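Local coordinates for caprin-1 (Homo sapiens, PDB 4WBE), which binds mRNAs to regulate their transport, translation and stability, and plays an essential part in the formation of cytoplasmic stress granules, at the interface of chains A and B. Residues are numbered along the deposited sequence; one frame, centred on the assembly and turned at random. Chains: chain A/B, Caprin-1.

Contact 1: the interface of chains A and B. Residues chain A 22, 76, 79-80, 83; chain B 15-16, 19.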
# COMPACT_ATOMS: atom_id res chain seq x y z
N GLN A 22 -5.28 1.00 -3.87
CA GLN A 22 -4.11 0.83 -4.71
C GLN A 22 -4.43 -0.08 -5.89
O GLN A 22 -4.00 0.18 -7.02
CB GLN A 22 -2.95 0.25 -3.90
CG GLN A 22 -2.37 1.25 -2.90
CD GLN A 22 -1.31 0.64 -2.02
OE1 GLN A 22 -1.41 -0.52 -1.63
NE2 GLN A 22 -0.26 1.41 -1.73
N TYR A 76 8.00 8.59 0.81
CA TYR A 76 6.57 8.38 0.96
C TYR A 76 5.92 9.14 2.11
O TYR A 76 4.80 8.82 2.50
CB TYR A 76 6.28 6.89 1.07
CG TYR A 76 6.62 6.15 -0.20
CD1 TYR A 76 5.77 6.19 -1.29
CD2 TYR A 76 7.79 5.40 -0.31
CE1 TYR A 76 6.06 5.52 -2.45
CE2 TYR A 76 8.09 4.72 -1.47
CZ TYR A 76 7.22 4.79 -2.54
OH TYR A 76 7.49 4.12 -3.70
N ALA A 79 2.96 11.08 0.52
CA ALA A 79 1.99 10.09 0.08
C ALA A 79 1.20 9.51 1.25
O ALA A 79 -0.01 9.28 1.14
CB ALA A 79 2.68 8.97 -0.71
N SER A 80 1.90 9.23 2.35
CA SER A 80 1.26 8.66 3.54
C SER A 80 0.18 9.60 4.08
O SER A 80 -0.89 9.16 4.51
CB SER A 80 2.29 8.32 4.63
OG SER A 80 2.88 9.47 5.19
N LEU A 83 -2.86 9.72 1.63
CA LEU A 83 -3.67 8.53 1.84
C LEU A 83 -4.52 8.65 3.10
O LEU A 83 -5.71 8.33 3.09
CB LEU A 83 -2.78 7.29 1.94
CG LEU A 83 -2.25 6.75 0.62
CD1 LEU A 83 -1.27 5.62 0.86
CD2 LEU A 83 -3.40 6.30 -0.26
N LEU B 15 1.53 3.95 7.66
CA LEU B 15 1.25 3.94 6.23
C LEU B 15 2.52 4.19 5.42
O LEU B 15 2.73 3.57 4.38
CB LEU B 15 0.21 5.00 5.86
CG LEU B 15 -1.22 4.80 6.35
CD1 LEU B 15 -2.13 5.90 5.83
CD2 LEU B 15 -1.73 3.45 5.89
N LYS B 16 3.35 5.11 5.89
CA LYS B 16 4.62 5.42 5.22
C LYS B 16 5.49 4.18 5.17
O LYS B 16 6.10 3.87 4.14
CB LYS B 16 5.35 6.57 5.95
CG LYS B 16 6.68 6.98 5.31
CD LYS B 16 7.33 8.18 6.01
CE LYS B 16 8.08 7.80 7.29
NZ LYS B 16 9.37 7.10 6.98
N LEU B 19 4.19 1.75 2.59
CA LEU B 19 4.57 2.18 1.24
C LEU B 19 6.03 1.85 0.93
O LEU B 19 6.35 1.36 -0.16
CB LEU B 19 4.34 3.69 1.10
CG LEU B 19 3.06 4.26 0.47
CD1 LEU B 19 1.99 3.22 0.13
CD2 LEU B 19 2.49 5.40 1.31
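The backbone carbonyl O of A:Tyr76 takes a weak hydrogen bond from the hydroxyl OG of A:Ser80, 3.4 Å long, while CG of B:Lys16 rests against that same O at 3.9 Å. With chi1 at 69°, the serine oxygen sits between its own backbone N and carbonyl carbon and is turned back toward that carbonyl. The serine CB faces the partner, 3.6 Å from the backbone N of B:Lys16. A side chain this small suits the spot, because the partner helix can bring its backbone close to the serine CB. Alongside, CD1 of B:Leu15 lies 3.7 Å from the carbonyl O of A:Ser80, and B:Lys16 contributes its aliphatic stem to the packing.

B:Leu19 hides 77 Å² against chain A, more than any other residue of this patch. Its CB stands over the face of the A:Tyr76 ring, 4.0 Å from the ring centroid, a CH-pi contact that a flat aromatic group is well shaped to give. The leucine then forks. Its CD2 meets CD1 of A:Leu83 tip to tip at 3.8 Å, with the methyl CB of A:Ala79 also near CD2; the shortness of the alanine keeps the helix surface low there. Its other methyl, CD1, touches the amide NE2 of A:Gln22 at 3.4 Å; the extended glutamine chain brings its amide across to the leucine. The leucine torsions, chi1 -97° and chi2 5°, are unusual, the second nearly eclipsed, which may reflect some strain.

In the fold, helix 2-27 of chain B lies across the first half of helix 77-88 of chain A and A:Tyr76 just ahead of it, with helix 2-27 of chain A flanking the leucine. This is the HR-1 domain, one piece of the longer protein and part of its dimerization region; the two-fold interface repeats the patch with chains exchanged and probably supports a homodimer.

Contact 2: the interface of chains A and B. Residues chain A 8, 11-12; chain B 81, 84.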
# COMPACT_ATOMS: atom_id res chain seq x y z
N GLU A 8 -6.99 -1.02 16.99
CA GLU A 8 -6.20 -1.93 16.18
C GLU A 8 -7.00 -2.47 14.98
O GLU A 8 -6.48 -2.59 13.87
CB GLU A 8 -5.60 -3.03 17.06
CG GLU A 8 -4.55 -2.48 18.04
CD GLU A 8 -3.98 -3.52 18.99
OE1 GLU A 8 -4.46 -4.68 18.96
OE2 GLU A 8 -3.06 -3.18 19.76
N GLU A 11 -7.37 0.30 12.41
CA GLU A 11 -6.14 0.51 11.67
C GLU A 11 -5.95 -0.57 10.61
O GLU A 11 -5.59 -0.26 9.47
CB GLU A 11 -4.94 0.60 12.62
CG GLU A 11 -3.70 1.17 11.94
CD GLU A 11 -2.61 1.54 12.93
OE1 GLU A 11 -2.75 1.21 14.12
OE2 GLU A 11 -1.64 2.20 12.51
N GLN A 12 -6.19 -1.82 10.97
CA GLN A 12 -6.14 -2.91 10.00
C GLN A 12 -7.12 -2.71 8.85
O GLN A 12 -6.76 -2.91 7.69
CB GLN A 12 -6.44 -4.25 10.68
CG GLN A 12 -5.34 -4.76 11.58
CD GLN A 12 -5.84 -5.85 12.51
OE1 GLN A 12 -7.03 -6.15 12.56
NE2 GLN A 12 -4.92 -6.46 13.25
N ILE B 81 -4.03 -7.80 7.64
CA ILE B 81 -3.62 -8.35 8.93
C ILE B 81 -2.14 -8.76 8.93
O ILE B 81 -1.43 -8.51 9.90
CB ILE B 81 -4.54 -9.53 9.33
CG1 ILE B 81 -5.98 -9.04 9.49
CG2 ILE B 81 -4.06 -10.18 10.62
CD1 ILE B 81 -7.00 -10.16 9.62
N TRP B 84 -0.17 -5.55 9.19
CA TRP B 84 -0.26 -5.00 10.53
C TRP B 84 0.60 -5.78 11.52
O TRP B 84 1.31 -5.20 12.35
CB TRP B 84 -1.72 -4.96 11.02
CG TRP B 84 -1.87 -4.18 12.28
CD1 TRP B 84 -2.03 -2.82 12.40
CD2 TRP B 84 -1.86 -4.69 13.61
NE1 TRP B 84 -2.13 -2.47 13.72
CE2 TRP B 84 -2.02 -3.60 14.49
CE3 TRP B 84 -1.74 -5.98 14.15
CZ2 TRP B 84 -2.07 -3.75 15.87
CZ3 TRP B 84 -1.79 -6.13 15.52
CH2 TRP B 84 -1.95 -5.02 16.37
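The long helix 2-27 of chain A meets the shorter helix 77-88 of chain B in the caprin-1 dimerization domain, and the indole of B:Trp84 packs between them. A chi1 of -170° places CG of B:Trp84 opposite its own backbone N and carries the indole out toward chain A, where it hides 92 Å². A:Glu8 and A:Gln12, one helical turn apart, cover the same face. CG of A:Gln12 lies over the five-membered ring, 4.0 Å from its centroid, in a CH-pi contact. The amide beyond it stands almost upright on the indole, the planes 88° apart, with NE2 at 3.3 Å from CE3. A:Glu8 covers the far end through its methylene CG, 3.5 Å from CZ2, its carboxylate tilted 52° to the ring. Glutamine and glutamate suit the place because their long chains lay methylenes on the aromatic face while the amide or carboxylate still reaches over it. A:Glu11 comes to the rim instead: OE1 lies in the ring plane, 3.8 Å from the indole NE1, too far for a hydrogen bond. Replacing B:Trp84 with an alanine would probably open a gap between the helices and deprive the methylenes of A:Glu8 and A:Gln12 of the surface they rest on. B:Ile81, one turn earlier, flanks the amide of A:Gln12. The site lies toward the N-terminal half of helix 2-27, where it reaches across to the other subunit.

The C-alpha centres of contact 1 and contact 2 lie about 15 Å apart. They share no residue, but contact 1 sets helix 2-27 of chain B against the helix 77-88 region of chain A, and contact 2 reverses the chains. Helix 2-27 of chain A serves both, through A:Gln22 in contact 1; residues 79, 80 and 83 of one chain and 81 and 84 of the other come from the same stretch of helix 77-88. By symmetry each long helix makes a tryptophan-centred contact nearer its N-terminus and a leucine-centred one further along, a reciprocal embrace that fits a dimerization domain.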